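Local coordinates for adenosine kinase (Sinorhizobium meliloti, PDB 3UBO), which probably phosphorylates adenosine to AMP at the expense of ATP, as a pfkB-family kinase that binds adenosine and ADP, at residues A[31-35]-A[36-40]; A[292-295]-A[296-300]. One frame throughout, in Å; residues are numbered along the deposited sequence.

Interaction 1 of 2, residues A[31-35]-A[36-40]. With ADN (adenosine), chain C.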
ATOM      1  N   GLY A  31     -21.594   9.707   9.310  1.00 56.17           N
ATOM      2  CA  GLY A  31     -22.604   8.667   9.433  1.00 55.33           C
ATOM      3  C   GLY A  31     -22.085   7.304   8.974  1.00 57.14           C
ATOM      4  O   GLY A  31     -22.824   6.542   8.347  1.00 54.06           O
ATOM      5  N   ILE A  32     -20.819   7.002   9.263  1.00 53.66           N
ATOM      6  CA  ILE A  32     -20.258   5.697   8.978  1.00 54.31           C
ATOM      7  C   ILE A  32     -20.387   4.825  10.223  1.00 57.32           C
ATOM      8  O   ILE A  32     -20.168   5.309  11.347  1.00 54.83           O
ATOM      9  CB  ILE A  32     -18.781   5.819   8.748  1.00 54.37           C
ATOM     10  CG1 ILE A  32     -18.494   6.875   7.697  1.00 50.82           C
ATOM     11  CG2 ILE A  32     -18.146   4.459   8.516  1.00 53.57           C
ATOM     12  CD1 ILE A  32     -17.104   6.803   7.066  1.00 48.96           C
ATOM     13  N   ILE A  33     -20.727   3.540  10.049  1.00 58.09           N
ATOM     14  CA  ILE A  33     -20.863   2.640  11.236  1.00 58.77           C
ATOM     15  C   ILE A  33     -19.500   2.118  11.674  1.00 55.98           C
ATOM     16  O   ILE A  33     -18.758   1.556  10.869  1.00 56.55           O
ATOM     17  CB  ILE A  33     -21.871   1.457  10.981  1.00 58.16           C
ATOM     18  CG1 ILE A  33     -23.115   2.015  10.286  1.00 54.74           C
ATOM     19  CG2 ILE A  33     -22.192   0.632  12.298  1.00 48.87           C
ATOM     20  CD1 ILE A  33     -24.091   0.976  10.044  1.00 58.85           C
ATOM     21  N   LYS A  34     -19.128   2.356  12.920  1.00 55.30           N
ATOM     22  CA  LYS A  34     -17.817   1.886  13.334  1.00 55.58           C
ATOM     23  C   LYS A  34     -17.834   0.351  13.321  1.00 57.40           C
ATOM     24  O   LYS A  34     -18.729  -0.244  13.897  1.00 57.56           O
ATOM     25  CB  LYS A  34     -17.485   2.405  14.710  1.00 53.20           C
ATOM     26  CG  LYS A  34     -16.014   2.260  15.044  1.00 56.68           C
ATOM     27  CD  LYS A  34     -15.627   2.775  16.400  1.00 52.28           C
ATOM     28  CE  LYS A  34     -14.140   2.516  16.702  1.00 55.99           C
ATOM     29  NZ  LYS A  34     -13.712   3.123  18.055  1.00 54.21           N
ATOM     30  N   GLY A  35     -16.858  -0.255  12.673  1.00 56.28           N
ATOM     31  CA  GLY A  35     -16.685  -1.683  12.713  1.00 54.57           C
ATOM     32  C   GLY A  35     -17.315  -2.420  11.570  1.00 58.34           C
ATOM     33  O   GLY A  35     -16.898  -3.499  11.218  1.00 57.74           O
ATOM     34  N   ALA A  36     -18.322  -1.815  10.982  1.00 58.04           N
ATOM     35  CA  ALA A  36     -19.159  -2.469  10.005  1.00 56.43           C
ATOM     36  C   ALA A  36     -18.662  -2.352   8.587  1.00 59.21           C
ATOM     37  O   ALA A  36     -17.686  -1.695   8.321  1.00 58.83           O
ATOM     38  CB  ALA A  36     -20.529  -1.894  10.094  1.00 56.99           C
HETATM   39  N   MSE A  37     -19.369  -2.986   7.672  1.00 55.15           N
HETATM   40  CA  MSE A  37     -19.148  -2.750   6.278  1.00 56.98           C
HETATM   41  C   MSE A  37     -20.312  -1.975   5.784  1.00 59.80           C
HETATM   42  O   MSE A  37     -21.426  -2.422   5.857  1.00 59.25           O
HETATM   43  CB  MSE A  37     -19.156  -4.014   5.480  1.00 57.73           C
HETATM   44  CG  MSE A  37     -20.349  -4.012   4.593  1.00 64.07           C
HETATM   45 SE   MSE A  37     -19.993  -3.672   2.810  1.00 75.57          SE
HETATM   46  CE  MSE A  37     -21.158  -4.923   2.126  1.00 58.99           C
ATOM     47  N   ASN A  38     -20.025  -0.761   5.327  1.00 59.39           N
ATOM     48  CA  ASN A  38     -21.039   0.153   4.832  1.00 55.24           C
ATOM     49  C   ASN A  38     -21.096   0.106   3.317  1.00 56.59           C
ATOM     50  O   ASN A  38     -20.069   0.165   2.640  1.00 56.40           O
ATOM     51  CB  ASN A  38     -20.756   1.579   5.306  1.00 54.36           C
ATOM     52  CG  ASN A  38     -20.562   1.666   6.807  1.00 56.19           C
ATOM     53  OD1 ASN A  38     -21.406   2.204   7.524  1.00 60.01           O
ATOM     54  ND2 ASN A  38     -19.445   1.135   7.291  1.00 56.42           N
ATOM     55  N   LEU A  39     -22.306  -0.006   2.792  1.00 57.22           N
ATOM     56  CA  LEU A  39     -22.510  -0.144   1.391  1.00 56.04           C
ATOM     57  C   LEU A  39     -22.847   1.188   0.832  1.00 55.65           C
ATOM     58  O   LEU A  39     -23.710   1.862   1.323  1.00 55.32           O
ATOM     59  CB  LEU A  39     -23.663  -1.072   1.159  1.00 58.20           C
ATOM     60  CG  LEU A  39     -23.282  -2.519   0.999  1.00 57.60           C
ATOM     61  CD1 LEU A  39     -24.516  -3.286   1.111  1.00 55.72           C
ATOM     62  CD2 LEU A  39     -22.638  -2.745  -0.314  1.00 55.34           C
ATOM     63  N   ILE A  40     -22.154   1.549  -0.220  1.00 52.93           N
ATOM     64  CA  ILE A  40     -22.251   2.873  -0.782  1.00 53.61           C
ATOM     65  C   ILE A  40     -22.318   2.851  -2.317  1.00 50.82           C
ATOM     66  O   ILE A  40     -21.675   1.997  -2.986  1.00 49.04           O
ATOM     67  CB  ILE A  40     -20.993   3.729  -0.351  1.00 50.86           C
ATOM     68  CG1 ILE A  40     -19.741   3.286  -1.118  1.00 50.09           C
ATOM     69  CG2 ILE A  40     -20.823   3.689   1.081  1.00 48.57           C
ATOM     70  CD1 ILE A  40     -18.451   3.930  -0.674  1.00 48.16           C
TER
HETATM   71  O5' ADN C 353     -12.664  -8.216   6.491  1.00 62.56           O
HETATM   72  C5' ADN C 353     -11.467  -7.736   5.770  1.00 59.20           C
HETATM   73  C4' ADN C 353     -11.731  -7.337   4.278  1.00 57.27           C
HETATM   74  O4' ADN C 353     -13.109  -7.067   3.996  1.00 60.11           O
HETATM   75  C3' ADN C 353     -10.953  -6.213   3.414  1.00 55.91           C
HETATM   76  O3' ADN C 353      -9.649  -6.350   2.901  1.00 58.64           O
HETATM   77  C2' ADN C 353     -12.009  -5.837   2.321  1.00 56.50           C
HETATM   78  O2' ADN C 353     -11.541  -5.853   0.956  1.00 55.59           O
HETATM   79  C1' ADN C 353     -13.103  -6.777   2.643  1.00 59.74           C
HETATM   80  N9  ADN C 353     -14.439  -6.198   2.308  1.00 61.81           N
HETATM   81  C8  ADN C 353     -15.073  -4.984   2.699  1.00 62.11           C
HETATM   82  N7  ADN C 353     -16.411  -4.966   2.222  1.00 59.29           N
HETATM   83  C5  ADN C 353     -16.600  -6.185   1.545  1.00 62.73           C
HETATM   84  C6  ADN C 353     -17.710  -6.728   0.841  1.00 61.53           C
HETATM   85  N6  ADN C 353     -18.966  -6.032   0.751  1.00 60.93           N
HETATM   86  N1  ADN C 353     -17.560  -8.033   0.248  1.00 61.70           N
HETATM   87  C2  ADN C 353     -16.324  -8.748   0.366  1.00 60.08           C
HETATM   88  N3  ADN C 353     -15.195  -8.244   1.057  1.00 58.33           N
HETATM   89  C4  ADN C 353     -15.363  -6.954   1.614  1.00 60.90           C
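Ile33 and Ala36 are the first and last residues of a type II beta turn that leads the chain from helix 24-29 into edge strand 37-39. A weak bond from Ala36 N to Ile33 O, 3.4 Å long, closes it. Gly35 takes the third position at positive phi, where a CB would press on the carbonyl oxygen of Lys34, so glycine suits the place.

Beyond the turn, Asn38 reaches back. Its CG stands beside the backbone N, chi1 -53°, which brings Asn38 OD1 to 2.9 Å from Ile33 N. The bond is nearly straight (168°), with the donor tilted 24° from the carbonyl plane. The other end of the amide, ND2, donates to Met129 O of strand 127-132. Ile32 CG2 lies 3.8 Å from Asn38 ND2, the two side chains crossing at about a right angle. Ile33 CB meets Ala36 CB at 3.7 Å, and Phe193 touches both residues; the small methyl of Ala36 suits this close fit. Met37, a selenomethionine here, sets off away from the turn and belongs to the adenosine pocket.

One buried amide, with an acceptor at one end and a donor at the other, thus ties the turn to the neighbouring strand, and two unlike partners probably fix which way round it sits.

Interaction 2 of 2, residues A[292-295]-A[296-300]; sequences SGRS and LEECS
The guanidinium of Arg294 meets the carboxylate of Glu298 at its edge, near the guanidinium plane, and the pairing is not a stack. Arg294 NH1 lies 3.3 Å from Glu298 OE2, a salt bridge whose hydrogen bond is weak, and the two flat groups stand 80° apart, so a single nitrogen and a single oxygen do the work. Another part of the same edge holds Ser292 OG, 3.3 Å from Arg294 NE and only 9° out of the plane. That hydroxyl is also bonded to Phe288 O, so the arginine is tethered to the end of helix 278-290. Arg294 bends at chi3 (-147°), which turns its head between serine and glutamate, while its CD runs alongside the carboxylate, 3.8 Å from Glu298 OE2. With an alanine at Glu298, Arg294 NH1 would probably lose its charged mate and the guanidinium would be freer to turn about its bond to Ser292.

The backbone of Glu298 is engaged as well: Glu298 N donates to Ser295 OG at 2.9 Å. A serine suits this position because its short side chain can turn its hydroxyl back to a backbone N-H that has no preceding helical turn to bond to. Within the first turn, Cys299 N makes a weak i to i+4 bond to Ser295 O, and the compact Cys299 side chain packs on Phe286 and Tyr290. Leu296 is directed mainly away from the loop, against Val255 and Val262. Together these features form a classic serine N-cap, with an arginine-glutamate bridge from loop to first turn, opening helix 296-311.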
ATOM      1  N   SER A 292      -4.979 -30.263   5.220  1.00 62.85           N
ATOM      2  CA  SER A 292      -3.895 -31.213   5.285  1.00 65.85           C
ATOM      3  C   SER A 292      -4.078 -32.087   6.543  1.00 67.72           C
ATOM      4  O   SER A 292      -3.136 -32.361   7.271  1.00 65.46           O
ATOM      5  CB  SER A 292      -2.548 -30.507   5.206  1.00 66.52           C
ATOM      6  OG  SER A 292      -2.525 -29.437   6.119  1.00 69.04           O
ATOM      7  N   GLY A 293      -5.331 -32.499   6.766  1.00 67.21           N
ATOM      8  CA  GLY A 293      -5.771 -33.194   7.961  1.00 65.10           C
ATOM      9  C   GLY A 293      -5.012 -32.857   9.232  1.00 71.02           C
ATOM     10  O   GLY A 293      -3.862 -33.295   9.424  1.00 72.35           O
ATOM     11  N   ARG A 294      -5.664 -32.092  10.114  1.00 70.89           N
ATOM     12  CA  ARG A 294      -5.088 -31.669  11.385  1.00 66.86           C
ATOM     13  C   ARG A 294      -6.184 -31.476  12.441  1.00 67.69           C
ATOM     14  O   ARG A 294      -7.348 -31.340  12.132  1.00 66.50           O
ATOM     15  CB  ARG A 294      -4.278 -30.390  11.215  1.00 68.76           C
ATOM     16  CG  ARG A 294      -2.978 -30.552  10.455  1.00 69.84           C
ATOM     17  CD  ARG A 294      -2.226 -29.271  10.462  1.00 70.60           C
ATOM     18  NE  ARG A 294      -1.491 -29.119   9.227  1.00 72.06           N
ATOM     19  CZ  ARG A 294      -0.156 -29.048   9.136  1.00 77.48           C
ATOM     20  NH1 ARG A 294       0.614 -29.094  10.246  1.00 76.30           N
ATOM     21  NH2 ARG A 294       0.406 -28.904   7.915  1.00 74.13           N
ATOM     22  N   SER A 295      -5.813 -31.492  13.705  1.00 69.32           N
ATOM     23  CA  SER A 295      -6.817 -31.486  14.751  1.00 71.50           C
ATOM     24  C   SER A 295      -7.572 -30.200  14.602  1.00 69.31           C
ATOM     25  O   SER A 295      -7.049 -29.284  13.996  1.00 68.02           O
ATOM     26  CB  SER A 295      -6.120 -31.500  16.121  1.00 70.99           C
ATOM     27  OG  SER A 295      -4.856 -30.843  16.031  1.00 71.39           O
ATOM     28  N   LEU A 296      -8.772 -30.125  15.170  1.00 68.65           N
ATOM     29  CA  LEU A 296      -9.430 -28.840  15.406  1.00 69.76           C
ATOM     30  C   LEU A 296      -8.525 -27.963  16.269  1.00 72.53           C
ATOM     31  O   LEU A 296      -8.455 -26.735  16.095  1.00 72.09           O
ATOM     32  CB  LEU A 296     -10.770 -29.023  16.122  1.00 70.49           C
ATOM     33  CG  LEU A 296     -11.805 -29.810  15.296  1.00 72.16           C
ATOM     34  CD1 LEU A 296     -13.247 -29.588  15.792  1.00 70.23           C
ATOM     35  CD2 LEU A 296     -11.650 -29.458  13.825  1.00 72.10           C
ATOM     36  N   GLU A 297      -7.852 -28.612  17.210  1.00 71.37           N
ATOM     37  CA  GLU A 297      -6.909 -27.969  18.078  1.00 72.57           C
ATOM     38  C   GLU A 297      -5.821 -27.261  17.249  1.00 71.85           C
ATOM     39  O   GLU A 297      -5.611 -26.067  17.395  1.00 71.36           O
ATOM     40  CB  GLU A 297      -6.291 -29.031  19.010  1.00 73.63           C
ATOM     41  CG  GLU A 297      -6.415 -28.741  20.505  1.00 73.05           C
ATOM     42  CD  GLU A 297      -5.168 -28.091  21.100  1.00 75.39           C
ATOM     43  OE1 GLU A 297      -4.085 -28.162  20.459  1.00 76.14           O
ATOM     44  OE2 GLU A 297      -5.271 -27.527  22.218  1.00 72.54           O
ATOM     45  N   GLU A 298      -5.133 -27.992  16.381  1.00 71.17           N
ATOM     46  CA  GLU A 298      -4.025 -27.412  15.640  1.00 71.67           C
ATOM     47  C   GLU A 298      -4.565 -26.532  14.510  1.00 70.79           C
ATOM     48  O   GLU A 298      -3.833 -25.801  13.817  1.00 69.76           O
ATOM     49  CB  GLU A 298      -3.170 -28.522  15.065  1.00 74.04           C
ATOM     50  CG  GLU A 298      -1.655 -28.224  14.967  1.00 79.16           C
ATOM     51  CD  GLU A 298      -0.934 -29.348  14.183  1.00 85.99           C
ATOM     52  OE1 GLU A 298      -1.452 -30.524  14.220  1.00 85.85           O
ATOM     53  OE2 GLU A 298       0.114 -29.062  13.510  1.00 86.92           O
ATOM     54  N   CYS A 299      -5.867 -26.626  14.309  1.00 71.15           N
ATOM     55  CA  CYS A 299      -6.531 -25.798  13.313  1.00 70.23           C
ATOM     56  C   CYS A 299      -6.750 -24.429  13.968  1.00 70.48           C
ATOM     57  O   CYS A 299      -6.250 -23.429  13.447  1.00 71.50           O
ATOM     58  CB  CYS A 299      -7.839 -26.432  12.744  1.00 67.41           C
ATOM     59  SG  CYS A 299      -7.685 -27.420  11.191  1.00 64.47           S
ATOM     60  N   SER A 300      -7.451 -24.364  15.106  1.00 68.85           N
ATOM     61  CA  SER A 300      -7.667 -23.072  15.703  1.00 66.59           C
ATOM     62  C   SER A 300      -6.307 -22.388  15.811  1.00 66.79           C
ATOM     63  O   SER A 300      -6.202 -21.178  15.700  1.00 67.89           O
ATOM     64  CB  SER A 300      -8.283 -23.193  17.078  1.00 66.72           C
ATOM     65  OG  SER A 300      -9.530 -23.793  17.023  1.00 64.19           O
TER

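Overall arrangement
Interaction 1 and interaction 2 are separate local motifs on opposite sides of the chain's centre; their centres are 34 Å apart and their nearest atoms about 21 Å. Each lies where a loop passes into a regular element: a turn feeding edge strand 37-39 of the five-stranded mixed sheet in the first, a capped start of helix 296-311 in the second. Their relation to the ligands differs. The 36-40 segment supplies Met37 to the adenosine pocket, and Gly35 lies about 8 Å from the bound ADP. In 296-300, the Cys299 side chain is about 12 Å from the bound ADP, yet the same helix later contributes Asn304, Ala307 and Ile311 to the nucleotide pocket.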